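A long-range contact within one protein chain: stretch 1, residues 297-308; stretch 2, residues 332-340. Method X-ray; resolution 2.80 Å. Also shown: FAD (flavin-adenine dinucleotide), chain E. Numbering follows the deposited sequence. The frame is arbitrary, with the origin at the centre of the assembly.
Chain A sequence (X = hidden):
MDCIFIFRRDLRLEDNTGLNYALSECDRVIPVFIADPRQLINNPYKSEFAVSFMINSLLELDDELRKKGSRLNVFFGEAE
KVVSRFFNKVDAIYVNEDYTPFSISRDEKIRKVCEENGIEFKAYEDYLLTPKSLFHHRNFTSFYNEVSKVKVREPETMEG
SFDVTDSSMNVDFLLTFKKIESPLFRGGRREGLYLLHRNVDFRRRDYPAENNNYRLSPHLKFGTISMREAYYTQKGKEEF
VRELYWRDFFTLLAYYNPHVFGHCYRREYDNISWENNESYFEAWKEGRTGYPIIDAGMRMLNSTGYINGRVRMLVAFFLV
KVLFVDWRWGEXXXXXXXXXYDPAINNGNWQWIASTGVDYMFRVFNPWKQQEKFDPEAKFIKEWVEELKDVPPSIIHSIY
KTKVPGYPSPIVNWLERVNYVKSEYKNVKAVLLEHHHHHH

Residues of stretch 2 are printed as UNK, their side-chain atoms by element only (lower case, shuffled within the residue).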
# COMPACT_ATOMS: atom_id res chain seq x y z
N GLY A 297 -4.45 -1.40 17.94
CA GLY A 297 -4.01 -1.37 16.55
C GLY A 297 -4.93 -2.14 15.61
O GLY A 297 -5.48 -1.57 14.67
N MET A 298 -5.11 -3.43 15.87
CA MET A 298 -5.95 -4.25 15.02
C MET A 298 -7.36 -3.71 14.91
O MET A 298 -7.92 -3.64 13.81
CB MET A 298 -5.98 -5.69 15.53
CG MET A 298 -4.61 -6.36 15.56
SD MET A 298 -3.71 -6.30 13.98
CE MET A 298 -4.67 -7.50 12.98
N ARG A 299 -7.94 -3.30 16.03
CA ARG A 299 -9.30 -2.78 15.99
C ARG A 299 -9.38 -1.54 15.13
O ARG A 299 -10.31 -1.42 14.32
CB ARG A 299 -9.81 -2.50 17.40
CG ARG A 299 -10.03 -3.76 18.18
CD ARG A 299 -10.71 -3.51 19.49
NE ARG A 299 -10.65 -4.71 20.32
CZ ARG A 299 -11.26 -4.83 21.50
NH1 ARG A 299 -11.98 -3.83 21.97
NH2 ARG A 299 -11.13 -5.95 22.20
N MET A 300 -8.43 -0.63 15.27
CA MET A 300 -8.45 0.56 14.45
C MET A 300 -8.37 0.15 12.99
O MET A 300 -9.24 0.50 12.19
CB MET A 300 -7.29 1.49 14.77
CG MET A 300 -7.37 2.77 13.96
SD MET A 300 -6.03 3.94 14.18
CE MET A 300 -6.38 5.02 12.80
N LEU A 301 -7.34 -0.61 12.65
CA LEU A 301 -7.15 -1.08 11.28
C LEU A 301 -8.44 -1.68 10.73
O LEU A 301 -8.83 -1.37 9.61
CB LEU A 301 -6.02 -2.13 11.24
CG LEU A 301 -5.97 -3.08 10.03
CD1 LEU A 301 -5.65 -2.30 8.77
CD2 LEU A 301 -4.92 -4.17 10.27
N ASN A 302 -9.12 -2.51 11.51
CA ASN A 302 -10.34 -3.14 11.02
C ASN A 302 -11.46 -2.19 10.66
O ASN A 302 -12.15 -2.37 9.66
CB ASN A 302 -10.86 -4.19 12.02
CG ASN A 302 -9.97 -5.43 12.08
OD1 ASN A 302 -9.57 -5.97 11.06
ND2 ASN A 302 -9.68 -5.89 13.30
N SER A 303 -11.66 -1.16 11.47
CA SER A 303 -12.74 -0.25 11.19
C SER A 303 -12.31 0.93 10.35
O SER A 303 -13.13 1.60 9.77
CB SER A 303 -13.33 0.26 12.48
OG SER A 303 -12.38 1.11 13.09
N THR A 304 -11.01 1.17 10.28
CA THR A 304 -10.54 2.31 9.53
C THR A 304 -9.73 1.97 8.26
O THR A 304 -9.71 2.74 7.30
CB THR A 304 -9.71 3.20 10.45
OG1 THR A 304 -9.52 4.46 9.82
CG2 THR A 304 -8.36 2.59 10.70
N GLY A 305 -9.06 0.81 8.28
CA GLY A 305 -8.25 0.41 7.15
C GLY A 305 -6.90 1.11 7.15
O GLY A 305 -6.18 1.12 6.14
N TYR A 306 -6.54 1.68 8.29
CA TYR A 306 -5.29 2.41 8.44
C TYR A 306 -4.75 2.34 9.88
O TYR A 306 -5.50 2.21 10.83
CB TYR A 306 -5.50 3.88 8.04
CG TYR A 306 -4.32 4.77 8.35
CD1 TYR A 306 -3.31 4.99 7.41
CD2 TYR A 306 -4.15 5.31 9.63
CE1 TYR A 306 -2.16 5.72 7.73
CE2 TYR A 306 -3.01 6.04 9.96
CZ TYR A 306 -2.02 6.23 9.02
OH TYR A 306 -0.87 6.91 9.38
N ILE A 307 -3.43 2.43 10.00
CA ILE A 307 -2.72 2.47 11.28
C ILE A 307 -1.33 2.98 10.95
O ILE A 307 -0.79 2.64 9.90
CB ILE A 307 -2.59 1.09 11.98
CG1 ILE A 307 -2.20 0.01 10.98
CG2 ILE A 307 -3.88 0.75 12.69
CD1 ILE A 307 -1.96 -1.35 11.62
N ASN A 308 -0.75 3.80 11.81
CA ASN A 308 0.58 4.34 11.52
C ASN A 308 1.67 3.26 11.54
O ASN A 308 1.47 2.15 12.04
CB ASN A 308 0.93 5.49 12.47
CG ASN A 308 1.46 5.03 13.82
OD1 ASN A 308 1.39 3.85 14.20
ND2 ASN A 308 1.99 5.98 14.58
N UNK A 332 -1.39 -11.38 4.01
CA UNK A 332 -2.69 -11.47 3.35
C UNK A 332 -3.79 -10.77 4.13
O UNK A 332 -4.64 -10.10 3.54
n UNK A 332 -4.92 -15.26 2.48
c UNK A 332 -3.09 -12.93 3.12
c UNK A 332 -3.95 -13.08 1.87
c UNK A 332 -5.20 -13.89 2.08
n UNK A 332 -7.12 -15.82 3.02
n UNK A 332 -5.42 -17.36 3.26
c UNK A 332 -5.83 -16.14 2.91
N UNK A 333 -3.79 -10.93 5.44
CA UNK A 333 -4.82 -10.27 6.22
C UNK A 333 -4.75 -8.75 6.03
O UNK A 333 -5.78 -8.09 5.82
c UNK A 333 -5.80 -10.01 8.48
c UNK A 333 -5.55 -8.97 9.38
c UNK A 333 -4.69 -10.62 7.69
c UNK A 333 -7.89 -8.80 9.86
c UNK A 333 -7.11 -10.44 8.30
o UNK A 333 -8.92 -8.19 10.53
c UNK A 333 -8.16 -9.83 8.98
c UNK A 333 -6.59 -8.36 10.07
N UNK A 334 -3.55 -8.19 6.11
CA UNK A 334 -3.35 -6.76 5.92
C UNK A 334 -3.82 -6.33 4.54
O UNK A 334 -4.43 -5.28 4.40
c UNK A 334 -0.72 -4.96 9.94
c UNK A 334 -2.19 -6.26 8.56
c UNK A 334 -0.01 -4.55 8.80
c UNK A 334 -0.40 -5.01 7.55
c UNK A 334 -1.49 -5.87 7.41
c UNK A 334 -1.81 -5.81 9.81
c UNK A 334 -1.87 -6.40 6.05
N UNK A 335 -3.51 -7.14 3.53
CA UNK A 335 -3.90 -6.84 2.15
C UNK A 335 -5.42 -6.71 2.09
O UNK A 335 -5.99 -6.05 1.22
c UNK A 335 -3.42 -7.95 1.20
N UNK A 336 -6.05 -7.34 3.06
CA UNK A 336 -7.48 -7.36 3.14
C UNK A 336 -8.08 -6.15 3.82
O UNK A 336 -9.25 -5.87 3.65
o UNK A 336 -8.23 -9.62 2.87
c UNK A 336 -9.02 -8.44 4.84
c UNK A 336 -7.89 -8.65 3.86
N UNK A 337 -7.27 -5.42 4.57
CA UNK A 337 -7.80 -4.28 5.30
C UNK A 337 -7.23 -2.92 4.97
O UNK A 337 -7.94 -1.92 5.01
c UNK A 337 -7.63 -4.52 6.80
c UNK A 337 -9.86 -5.54 7.16
c UNK A 337 -10.65 -6.55 7.94
n UNK A 337 -11.96 -5.93 8.32
c UNK A 337 -8.37 -5.74 7.31
N UNK A 338 -5.94 -2.89 4.64
CA UNK A 338 -5.26 -1.64 4.31
C UNK A 338 -5.89 -0.83 3.19
O UNK A 338 -6.15 -1.33 2.09
c UNK A 338 -2.69 -1.79 5.03
c UNK A 338 -3.79 -1.94 3.97
c UNK A 338 -1.73 -2.96 4.88
c UNK A 338 -3.26 -1.72 6.44
N UNK A 339 -6.16 0.44 3.46
CA UNK A 339 -6.72 1.32 2.45
C UNK A 339 -5.60 1.63 1.46
O UNK A 339 -5.86 2.00 0.32
c UNK A 339 -7.23 2.65 3.07
c UNK A 339 -7.88 3.52 2.00
c UNK A 339 -6.06 3.41 3.69
N UNK A 340 -4.35 1.47 1.92
CA UNK A 340 -3.17 1.75 1.09
C UNK A 340 -2.41 0.51 0.62
O UNK A 340 -1.24 0.59 0.24
o UNK A 340 -1.93 0.83 3.37
c UNK A 340 -1.72 2.05 3.18
c UNK A 340 -2.20 2.67 1.86
o UNK A 340 -1.13 2.77 4.03
PA FAD E . 3.80 8.68 7.62
O1A FAD E . 3.06 9.96 7.73
O2A FAD E . 4.98 8.31 8.42
O5B FAD E . 4.54 9.06 6.24
C5B FAD E . 5.78 8.47 5.86
C4B FAD E . 5.76 8.10 4.38
O4B FAD E . 6.99 7.48 3.97
C3B FAD E . 4.64 7.08 4.13
O3B FAD E . 3.47 7.78 3.69
C2B FAD E . 5.22 6.32 2.94
O2B FAD E . 5.12 7.11 1.76
C1B FAD E . 6.68 6.21 3.38
N9A FAD E . 6.88 5.14 4.38
C8A FAD E . 6.93 5.28 5.71
N7A FAD E . 7.22 4.11 6.27
C5A FAD E . 7.35 3.21 5.30
C6A FAD E . 7.63 1.85 5.26
N6A FAD E . 7.87 1.17 6.38
N1A FAD E . 7.67 1.23 4.07
C2A FAD E . 7.45 1.88 2.94
N3A FAD E . 7.18 3.18 2.95
C4A FAD E . 7.12 3.86 4.10
N1 FAD E . 2.62 1.12 3.32
C2 FAD E . 1.81 1.11 2.18
O2 FAD E . 1.66 2.12 1.50
N3 FAD E . 1.11 -0.06 1.83
C4 FAD E . 1.23 -1.20 2.64
O4 FAD E . 0.66 -2.24 2.31
C4X FAD E . 2.02 -1.17 3.78
N5 FAD E . 2.06 -2.29 4.62
C5X FAD E . 2.87 -2.29 5.76
C6 FAD E . 2.90 -3.42 6.58
C7 FAD E . 3.73 -3.44 7.69
C7M FAD E . 3.77 -4.71 8.55
C8 FAD E . 4.52 -2.34 8.00
C8M FAD E . 5.46 -2.35 9.20
C9 FAD E . 4.48 -1.21 7.18
C9A FAD E . 3.66 -1.18 6.05
N10 FAD E . 3.63 -0.05 5.21
C10 FAD E . 2.73 -0.02 4.13
C1' FAD E . 4.51 1.11 5.47
C2' FAD E . 3.97 2.24 6.36
O2' FAD E . 3.49 1.71 7.60
C3' FAD E . 2.86 3.04 5.68
O3' FAD E . 3.34 3.52 4.41
C4' FAD E . 2.45 4.25 6.52
O4' FAD E . 2.02 3.82 7.82
C5' FAD E . 1.32 5.04 5.85
O5' FAD E . 0.87 6.11 6.68
P FAD E . 1.42 7.61 6.51
O1P FAD E . 1.33 7.97 5.08
O2P FAD E . 0.71 8.45 7.50
O3P FAD E . 2.98 7.47 6.92

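Position 332 carries three carbons, a nitrogen, and then a carbon bearing two more nitrogens, a guanidinium; it touches nothing on stretch 1. This is Arg-332, exposed, where a charged group is easily solvated.

At position 333 one carbon leads to a six-carbon ring bearing an oxygen; that oxygen meets the side chain of Asn-302, and the ring carbons meet Met-298. This is Tyr-333. Its CA-to-CB bond points toward stretch 1, and Tyr-333 OH donates a very short hydrogen bond to Asn-302 OD1, 2.4 Å in the model. The amide oxygen lies at the ring edge, near its plane, while Met-298 CE packs 3.6 Å from Tyr-333 CE2. A phenol serves both neighbours, with carbon for the methionine and a hydroxyl for the asparagine.

Position 334 has one carbon and a six-carbon ring with no oxygen, set against Leu-301 and Ile-307: Phe-334. The ring is buried and wholly apolar, as its neighbours are: Phe-334 CE1 is 3.5 Å from Leu-301 CD2, Phe-334 CZ is 4.2 Å from Ile-307 CD1, and Phe-334 CE2 is 3.8 Å from FAD C7M.

Position 335 has a single side-chain carbon, out of reach of stretch 1: Ala-335, buried. Position 336 has one carbon carrying an oxygen and a carbon, and makes no contact across; it is Thr-336.

At position 337 four carbons in a row end in nitrogen and run past Leu-301 to Asn-302, identifying Lys-337. The chain is used here for its length: Lys-337 CB lies 3.6 Å from Leu-301 CD1, and Lys-337 CE reaches to 3.4 Å from Asn-302 OD1.

Position 338 has four carbons forked at the second, touching Leu-301: Leu-338. An apolar fork suits this buried site: the CA-to-CB bond points away from stretch 1, yet Leu-338 CD1 comes to 3.4 Å from Leu-301 CD1, while Leu-338 CD2 lies 3.6 Å from FAD O4.

At position 339 one carbon carries two others, near Tyr-306. This is Val-339, whose CA-to-CB bond points toward stretch 1, with Val-339 CG1 4.4 Å from Tyr-306 CB; the compact branched side chain fits a buried site.

Position 340 has two carbons, the second carrying two oxygens: Asp-340. Its carboxylate is hydrogen-bonded elsewhere in the structure, and Asp-340 O accepts a bond from FAD N3 at 2.9 Å.

The contact joins side-chain packing from the two helices and the loop residues that follow to a backbone link, Val-339 N donating to Gly-305 O at 2.8 Å. Gly-305 has positive phi, and Gly-305 CA sits 3.2 Å from Lys-337 O; a CB would clash with that oxygen, so glycine permits the close approach. Tyr-306 OH, bonded to FAD O2P at 2.9 Å, and Asp-340 O tie both stretches to the cofactor.

Stretch 2 332-340: RYFATKLVD
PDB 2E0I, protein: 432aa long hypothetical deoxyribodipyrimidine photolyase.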